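Local coordinates for protein purine nucleoside phosphorylase (PDB 6BIF) that catalyses the reversible phosphorolysis of purine nucleosides, probably inosine and guanosine above all, to the free base and ribose 1-phosphate, at residues S35-L40 with L114-A119; G120-K125 with D217-S222. All coordinates share one frame; numbering follows the deposited sequence.

Interaction 1 of 2, residues S35-L40 with L114-A119; sequences SGLGKL and LITNLA. With DSJ (1-(4-amino-2-hydroxyphenyl)ethan-1-one), chain J; DMS (dimethyl sulfoxide), chain D.
The peptide carbonyl of S35 turns its oxygen to the methyl CD1 of L118, with S35 O and L118 CD1 3.3 Å apart. Farther along the strand, the backbone of 118-119 lies over one face of the bound hydroxyphenyl ketone: L118 O is 3.2 Å from the acetyl methyl carbon C of DSJ, and A119 C sits over the ring near C4. A further flat group is the amide of N117; this side chain leaves the strand away from the loop, and its amide is held by S241 at OD1 and T223 at ND2. L37 adds the apolar link. With CG anti to its carbonyl carbon (chi1 -53°), it brings CD1 within 3.8 Å of L118 CD1 and 3.9 Å of T116 OG1, a hydroxyl engaged by G34 N and the modified cysteine at position 33. No hydrogen bond joins loop and strand directly. Instead, the oxygen of a dimethyl sulfoxide, probably from the crystallisation liquor, accepts from S35 N and L118 N at nearly equal lengths, both bonds close to straight. This convergence of a glycine-rich GSGL loop and a central strand is consistent with the phosphate-binding pocket of related purine nucleoside phosphorylases.

Interaction 2 of 2, residues G120-K125 with D217-S222; sequences GGINRK and DVVGMS. With DSJ (1-(4-amino-2-hydroxyphenyl)ethan-1-one), chain J.
G120 pairs with V219 across two antiparallel strands, and both backbone bonds of this hydrogen-bonded pair are short: G120 N to V219 O is 2.9 Å, and V219 N to G120 O is the same 2.9 Å. G120 O is also approached by V218 CA at 3.2 Å in a CA-H...O contact. Having no side chain, G120 lets the amino nitrogen N of DSJ settle 3.3 Å from its CA, on the same face of the ring that G220 CA borders near the phenol oxygen O1, while M221 packs its extended chain against that oxygen. G121 follows as the non-hydrogen-bonded partner of V218. At I122 the chain leaves the strand, and its backbone N donates 2.9 Å to D217 O from above the carbonyl plane. The I122 side chain crosses that of V219, CD1 meeting V219 CG1 at 4.1 Å; L212 and L211 of helix 205-213 also pack here, on I122 and V219 respectively. N123 N is a second donor to D217 O, arriving from the same face of that carbonyl, so one oxygen holds two successive amides of the turn. The N123 side chain, CG anti to the backbone N (chi1 -169°), runs alongside that of D217. Its ND2 reaches D217 OD1 at 2.9 Å in an almost straight bond (172°), on the anti side of the carboxylate but well out of its plane, which is turned 35° from the amide. N123 OD1 accepts from K125 N, forming an Asx turn, so both ends of the amide are used and its flip is settled. D217 OD2 takes V193 N, so both carboxylate oxygens have N-H donors. Such pairing would be expected to favour the charged form of D217 and probably to hold the turn after the strand, away from the ligand, in one shape.

How the interactions relate
From the N terminus, the loop after strand 29-31 comes first; interaction 1 closes a loop of 73 intervening residues when 114-119, on strand 112-121, comes back to 35-40. The same strand then runs directly into 120-125, where interaction 2 opens, to close 91 residues later when 217-222 returns antiparallel beside it. The two loops therefore follow one another in series, neither nesting nor crossing. Strand 112-121 is their common element: it joins the glycine-rich loop, near 116-118, to strand 218-220 farther along, while strand 236-246 pairs along its other edge. They also meet directly, A119 CB lying 3.3 Å from V219 O, and together they line the DSJ site, where N245 and E203 add hydrogen bonds.

Interaction 1 of 2, residues S35-L40 with L114-A119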
ATOM      1  N   SER A  35      -7.654   7.267 -22.260  1.00 34.79           N
ATOM      2  CA  SER A  35      -9.082   7.501 -22.455  1.00 39.47           C
ATOM      3  C   SER A  35      -9.326   8.659 -23.410  1.00 35.68           C
ATOM      4  O   SER A  35      -8.876   9.783 -23.164  1.00 36.93           O
ATOM      5  CB  SER A  35      -9.752   7.782 -21.111  1.00 46.82           C
ATOM      6  OG  SER A  35      -9.884   6.576 -20.378  1.00 51.27           O
ATOM      7  N   GLY A  36     -10.069   8.387 -24.484  1.00 30.48           N
ATOM      8  CA  GLY A  36     -10.376   9.402 -25.469  1.00 31.83           C
ATOM      9  C   GLY A  36      -9.227   9.723 -26.394  1.00 30.59           C
ATOM     10  O   GLY A  36      -9.341  10.660 -27.187  1.00 31.51           O
ATOM     11  N   LEU A  37      -8.122   8.979 -26.299  1.00 27.86           N
ATOM     12  CA  LEU A  37      -6.923   9.228 -27.090  1.00 27.51           C
ATOM     13  C   LEU A  37      -6.635   8.074 -28.049  1.00 27.63           C
ATOM     14  O   LEU A  37      -5.483   7.838 -28.417  1.00 26.79           O
ATOM     15  CB  LEU A  37      -5.728   9.478 -26.176  1.00 26.88           C
ATOM     16  CG  LEU A  37      -5.923  10.560 -25.105  1.00 31.52           C
ATOM     17  CD1 LEU A  37      -4.674  10.565 -24.180  1.00 31.27           C
ATOM     18  CD2 LEU A  37      -6.181  11.943 -25.719  1.00 35.37           C
ATOM     19  N   GLY A  38      -7.674   7.366 -28.485  1.00 30.96           N
ATOM     20  CA  GLY A  38      -7.508   6.203 -29.332  1.00 31.33           C
ATOM     21  C   GLY A  38      -7.810   6.373 -30.811  1.00 30.55           C
ATOM     22  O   GLY A  38      -7.858   5.368 -31.526  1.00 31.07           O
ATOM     23  N   LYS A  39      -7.972   7.599 -31.311  1.00 32.09           N
ATOM     24  CA  LYS A  39      -8.384   7.772 -32.709  1.00 35.86           C
ATOM     25  C   LYS A  39      -7.397   7.112 -33.678  1.00 36.82           C
ATOM     26  O   LYS A  39      -7.800   6.596 -34.732  1.00 34.55           O
ATOM     27  CB  LYS A  39      -8.541   9.261 -33.030  1.00 36.46           C
ATOM     28  N   LEU A  40      -6.101   7.113 -33.342  1.00 34.93           N
ATOM     29  CA  LEU A  40      -5.091   6.512 -34.224  1.00 37.16           C
ATOM     30  C   LEU A  40      -5.399   5.047 -34.523  1.00 35.75           C
ATOM     31  O   LEU A  40      -5.171   4.572 -35.643  1.00 35.94           O
ATOM     32  CB  LEU A  40      -3.700   6.628 -33.591  1.00 35.67           C
ATOM     33  CG  LEU A  40      -2.485   6.079 -34.374  1.00 38.04           C
ATOM     34  CD1 LEU A  40      -2.348   6.704 -35.740  1.00 40.14           C
ATOM     35  CD2 LEU A  40      -1.211   6.323 -33.571  1.00 39.40           C
ATOM     36  N   LEU A 114       4.710   2.221 -26.875  1.00 20.45           N
ATOM     37  CA  LEU A 114       4.332   3.628 -26.757  1.00 19.87           C
ATOM     38  C   LEU A 114       3.041   3.729 -25.947  1.00 20.23           C
ATOM     39  O   LEU A 114       2.079   3.018 -26.251  1.00 20.85           O
ATOM     40  CB  LEU A 114       4.127   4.240 -28.149  1.00 21.05           C
ATOM     41  CG  LEU A 114       5.226   4.033 -29.218  1.00 21.26           C
ATOM     42  CD1 LEU A 114       4.827   4.682 -30.540  1.00 21.78           C
ATOM     43  CD2 LEU A 114       6.554   4.589 -28.710  1.00 22.22           C
ATOM     44  N   ILE A 115       3.021   4.602 -24.915  1.00 18.32           N
ATOM     45  CA  ILE A 115       1.904   4.710 -23.969  1.00 18.44           C
ATOM     46  C   ILE A 115       1.455   6.160 -23.786  1.00 19.49           C
ATOM     47  O   ILE A 115       2.289   7.057 -23.646  1.00 19.98           O
ATOM     48  CB  ILE A 115       2.323   4.116 -22.612  1.00 19.57           C
ATOM     49  CG1 ILE A 115       2.790   2.675 -22.782  1.00 19.77           C
ATOM     50  CG2 ILE A 115       1.153   4.123 -21.630  1.00 25.71           C
ATOM     51  CD1 ILE A 115       3.412   2.108 -21.533  1.00 21.98           C
ATOM     52  N   THR A 116       0.127   6.397 -23.769  1.00 18.98           N
ATOM     53  CA  THR A 116      -0.420   7.699 -23.371  1.00 20.35           C
ATOM     54  C   THR A 116      -1.429   7.528 -22.238  1.00 20.65           C
ATOM     55  O   THR A 116      -2.015   6.447 -22.052  1.00 21.39           O
ATOM     56  CB  THR A 116      -1.085   8.461 -24.560  1.00 22.05           C
ATOM     57  OG1 THR A 116      -2.214   7.716 -25.069  1.00 22.70           O
ATOM     58  CG2 THR A 116      -0.077   8.715 -25.690  1.00 22.87           C
ATOM     59  N   ASN A 117      -1.597   8.609 -21.458  1.00 19.51           N
ATOM     60  CA  ASN A 117      -2.608   8.693 -20.405  1.00 18.70           C
ATOM     61  C   ASN A 117      -2.997  10.155 -20.199  1.00 19.32           C
ATOM     62  O   ASN A 117      -2.327  11.062 -20.701  1.00 18.91           O
ATOM     63  CB  ASN A 117      -2.089   8.099 -19.075  1.00 18.67           C
ATOM     64  CG  ASN A 117      -0.882   8.844 -18.503  1.00 19.50           C
ATOM     65  OD1 ASN A 117      -0.966  10.021 -18.167  1.00 20.26           O
ATOM     66  ND2 ASN A 117       0.227   8.137 -18.336  1.00 23.40           N
ATOM     67  N   LEU A 118      -4.102  10.379 -19.460  1.00 18.37           N
ATOM     68  CA  LEU A 118      -4.404  11.671 -18.852  1.00 18.83           C
ATOM     69  C   LEU A 118      -4.027  11.647 -17.371  1.00 18.47           C
ATOM     70  O   LEU A 118      -4.107  10.608 -16.711  1.00 19.19           O
ATOM     71  CB  LEU A 118      -5.874  12.050 -19.015  1.00 21.08           C
ATOM     72  CG  LEU A 118      -6.170  12.537 -20.461  1.00 24.72           C
ATOM     73  CD1 LEU A 118      -6.907  11.505 -21.229  1.00 26.21           C
ATOM     74  CD2 LEU A 118      -6.855  13.884 -20.488  1.00 27.13           C
ATOM     75  N   ALA A 119      -3.615  12.808 -16.844  1.00 19.79           N
ATOM     76  CA  ALA A 119      -3.109  12.864 -15.464  1.00 18.56           C
ATOM     77  C   ALA A 119      -3.305  14.256 -14.871  1.00 18.99           C
ATOM     78  O   ALA A 119      -3.567  15.237 -15.585  1.00 18.97           O
ATOM     79  CB  ALA A 119      -1.624  12.488 -15.411  1.00 18.95           C
TER
HETATM   80  C7  DSJ J 309      -6.077  11.256 -12.638  0.99 18.72           C
HETATM   81  C4  DSJ J 309      -6.848  13.604 -13.956  0.99 20.47           C
HETATM   82  C5  DSJ J 309      -6.413  13.640 -12.694  0.99 18.85           C
HETATM   83  C6  DSJ J 309      -5.990  12.377 -12.004  0.99 18.50           C
HETATM   84  C3  DSJ J 309      -6.923  12.283 -14.676  0.99 21.66           C
HETATM   85  C2  DSJ J 309      -6.554  11.165 -14.054  0.99 19.86           C
HETATM   86  C1  DSJ J 309      -6.624   9.798 -14.704  0.99 24.57           C
HETATM   87  O   DSJ J 309      -6.324   8.803 -14.096  0.99 23.38           O
HETATM   88  C   DSJ J 309      -7.094   9.677 -16.152  0.99 26.24           C
HETATM   89  O1  DSJ J 309      -5.694  10.084 -12.010  0.99 18.78           O
HETATM   90  N   DSJ J 309      -6.322  14.851 -11.961  0.99 21.19           N
HETATM   91  S   DMS D 303      -6.100   6.649 -18.710  1.00 39.99           S
HETATM   92  O   DMS D 303      -6.057   7.889 -19.507  1.00 19.57           O
HETATM   93  C1  DMS D 303      -6.673   5.201 -19.664  1.00 38.33           C
HETATM   94  C2  DMS D 303      -4.766   6.388 -17.529  1.00 31.77           C

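Interaction 2 of 2, residues G120-K125 with D217-S222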
ATOM      1  N   GLY A 120      -3.161  14.338 -13.543  1.00 17.96           N
ATOM      2  CA  GLY A 120      -3.216  15.624 -12.855  1.00 20.61           C
ATOM      3  C   GLY A 120      -1.828  16.235 -12.713  1.00 20.89           C
ATOM      4  O   GLY A 120      -0.851  15.532 -12.424  1.00 19.70           O
ATOM      5  N   GLY A 121      -1.762  17.552 -12.932  1.00 19.02           N
ATOM      6  CA  GLY A 121      -0.520  18.300 -12.746  1.00 19.01           C
ATOM      7  C   GLY A 121      -0.270  18.671 -11.285  1.00 20.12           C
ATOM      8  O   GLY A 121      -1.162  19.184 -10.594  1.00 21.62           O
ATOM      9  N   ILE A 122       0.956  18.416 -10.820  1.00 18.76           N
ATOM     10  CA  ILE A 122       1.420  18.811  -9.496  1.00 19.32           C
ATOM     11  C   ILE A 122       2.434  19.961  -9.590  1.00 20.56           C
ATOM     12  O   ILE A 122       2.303  20.974  -8.906  1.00 23.51           O
ATOM     13  CB  ILE A 122       2.016  17.595  -8.745  1.00 18.93           C
ATOM     14  CG1 ILE A 122       0.976  16.469  -8.567  1.00 18.01           C
ATOM     15  CG2 ILE A 122       2.552  17.997  -7.387  1.00 20.45           C
ATOM     16  CD1 ILE A 122      -0.233  16.825  -7.681  1.00 20.75           C
ATOM     17  N   ASN A 123       3.437  19.819 -10.458  1.00 22.95           N
ATOM     18  CA  ASN A 123       4.402  20.896 -10.699  1.00 23.46           C
ATOM     19  C   ASN A 123       3.693  22.182 -11.108  1.00 24.47           C
ATOM     20  O   ASN A 123       2.797  22.184 -11.963  1.00 23.18           O
ATOM     21  CB  ASN A 123       5.384  20.454 -11.796  1.00 24.36           C
ATOM     22  CG  ASN A 123       6.591  21.381 -11.941  1.00 28.59           C
ATOM     23  OD1 ASN A 123       6.452  22.581 -12.175  1.00 28.92           O
ATOM     24  ND2 ASN A 123       7.792  20.811 -11.789  1.00 31.17           N
ATOM     25  N   ARG A 124       4.092  23.300 -10.501  1.00 27.48           N
ATOM     26  CA  ARG A 124       3.379  24.545 -10.774  1.00 36.37           C
ATOM     27  C   ARG A 124       3.567  25.057 -12.204  1.00 28.33           C
ATOM     28  O   ARG A 124       2.790  25.909 -12.643  1.00 27.75           O
ATOM     29  CB  ARG A 124       3.803  25.590  -9.740  1.00 58.81           C
ATOM     30  CG  ARG A 124       3.333  25.204  -8.331  1.00 80.55           C
ATOM     31  CD  ARG A 124       3.790  26.193  -7.272  1.00 99.92           C
ATOM     32  NE  ARG A 124       3.338  25.820  -5.931  1.00112.14           N
ATOM     33  CZ  ARG A 124       2.182  26.194  -5.389  1.00121.00           C
ATOM     34  NH1 ARG A 124       1.335  26.960  -6.067  1.00123.57           N
ATOM     35  NH2 ARG A 124       1.869  25.798  -4.161  1.00123.71           N
ATOM     36  N   LYS A 125       4.529  24.540 -12.966  1.00 31.29           N
ATOM     37  CA  LYS A 125       4.666  24.951 -14.360  1.00 35.53           C
ATOM     38  C   LYS A 125       3.657  24.292 -15.303  1.00 31.37           C
ATOM     39  O   LYS A 125       3.651  24.627 -16.489  1.00 31.62           O
ATOM     40  CB  LYS A 125       6.083  24.655 -14.860  1.00 49.05           C
ATOM     41  CG  LYS A 125       7.141  25.459 -14.148  1.00 68.20           C
ATOM     42  CD  LYS A 125       8.516  25.187 -14.716  1.00 87.02           C
ATOM     43  CE  LYS A 125       9.554  26.120 -14.115  1.00103.60           C
ATOM     44  NZ  LYS A 125       9.300  27.548 -14.469  1.00112.85           N
ATOM     45  N   ASP A 217       5.812  15.310 -10.228  1.00 18.07           N
ATOM     46  CA  ASP A 217       5.392  16.314 -11.202  1.00 19.32           C
ATOM     47  C   ASP A 217       3.956  16.119 -11.689  1.00 20.57           C
ATOM     48  O   ASP A 217       3.268  17.117 -11.952  1.00 20.07           O
ATOM     49  CB  ASP A 217       6.344  16.298 -12.395  1.00 21.98           C
ATOM     50  CG  ASP A 217       7.757  16.756 -12.012  1.00 27.34           C
ATOM     51  OD1 ASP A 217       7.881  17.883 -11.481  1.00 31.85           O
ATOM     52  OD2 ASP A 217       8.731  15.991 -12.205  1.00 24.55           O
ATOM     53  N   VAL A 218       3.498  14.865 -11.836  1.00 18.42           N
ATOM     54  CA  VAL A 218       2.154  14.525 -12.313  1.00 17.47           C
ATOM     55  C   VAL A 218       1.692  13.310 -11.512  1.00 18.70           C
ATOM     56  O   VAL A 218       2.505  12.585 -10.951  1.00 18.86           O
ATOM     57  CB  VAL A 218       2.073  14.212 -13.833  1.00 19.82           C
ATOM     58  CG1 VAL A 218       2.700  15.347 -14.693  1.00 21.58           C
ATOM     59  CG2 VAL A 218       2.765  12.941 -14.190  1.00 24.42           C
ATOM     60  N   VAL A 219       0.377  13.079 -11.467  1.00 18.36           N
ATOM     61  CA  VAL A 219      -0.200  11.927 -10.756  1.00 16.43           C
ATOM     62  C   VAL A 219      -1.318  11.298 -11.598  1.00 17.33           C
ATOM     63  O   VAL A 219      -2.144  12.007 -12.192  1.00 17.70           O
ATOM     64  CB  VAL A 219      -0.727  12.328  -9.365  1.00 17.61           C
ATOM     65  CG1 VAL A 219      -1.796  13.426  -9.460  1.00 18.90           C
ATOM     66  CG2 VAL A 219      -1.276  11.108  -8.643  1.00 18.52           C
ATOM     67  N   GLY A 220      -1.343   9.955 -11.661  1.00 16.41           N
ATOM     68  CA  GLY A 220      -2.402   9.247 -12.369  1.00 17.44           C
ATOM     69  C   GLY A 220      -2.561   7.822 -11.873  1.00 16.79           C
ATOM     70  O   GLY A 220      -1.859   7.388 -10.950  1.00 17.28           O
ATOM     71  N   MET A 221      -3.480   7.078 -12.527  1.00 14.44           N
ATOM     72  CA  MET A 221      -3.937   5.771 -12.035  1.00 14.73           C
ATOM     73  C   MET A 221      -3.598   4.617 -12.993  1.00 17.71           C
ATOM     74  O   MET A 221      -4.238   3.554 -12.923  1.00 16.75           O
ATOM     75  CB  MET A 221      -5.446   5.793 -11.789  1.00 17.01           C
ATOM     76  CG  MET A 221      -5.957   6.841 -10.804  1.00 18.66           C
ATOM     77  SD  MET A 221      -7.766   6.895 -10.830  1.00 17.68           S
ATOM     78  CE  MET A 221      -8.068   8.408  -9.906  1.00 19.74           C
ATOM     79  N   SER A 222      -2.624   4.798 -13.885  1.00 17.16           N
ATOM     80  CA  SER A 222      -2.262   3.769 -14.865  1.00 17.36           C
ATOM     81  C   SER A 222      -0.751   3.779 -15.112  1.00 18.43           C
ATOM     82  O   SER A 222       0.027   4.360 -14.356  1.00 16.03           O
ATOM     83  CB  SER A 222      -3.016   4.002 -16.185  1.00 19.53           C
ATOM     84  OG  SER A 222      -2.496   5.132 -16.884  1.00 20.39           O
TER
HETATM   85  C7  DSJ J 309      -6.077  11.256 -12.638  0.99 18.72           C
HETATM   86  C4  DSJ J 309      -6.848  13.604 -13.956  0.99 20.47           C
HETATM   87  C5  DSJ J 309      -6.413  13.640 -12.694  0.99 18.85           C
HETATM   88  C6  DSJ J 309      -5.990  12.377 -12.004  0.99 18.50           C
HETATM   89  C3  DSJ J 309      -6.923  12.283 -14.676  0.99 21.66           C
HETATM   90  C2  DSJ J 309      -6.554  11.165 -14.054  0.99 19.86           C
HETATM   91  C1  DSJ J 309      -6.624   9.798 -14.704  0.99 24.57           C
HETATM   92  O   DSJ J 309      -6.324   8.803 -14.096  0.99 23.38           O
HETATM   93  C   DSJ J 309      -7.094   9.677 -16.152  0.99 26.24           C
HETATM   94  O1  DSJ J 309      -5.694  10.084 -12.010  0.99 18.78           O
HETATM   95  N   DSJ J 309      -6.322  14.851 -11.961  0.99 21.19           N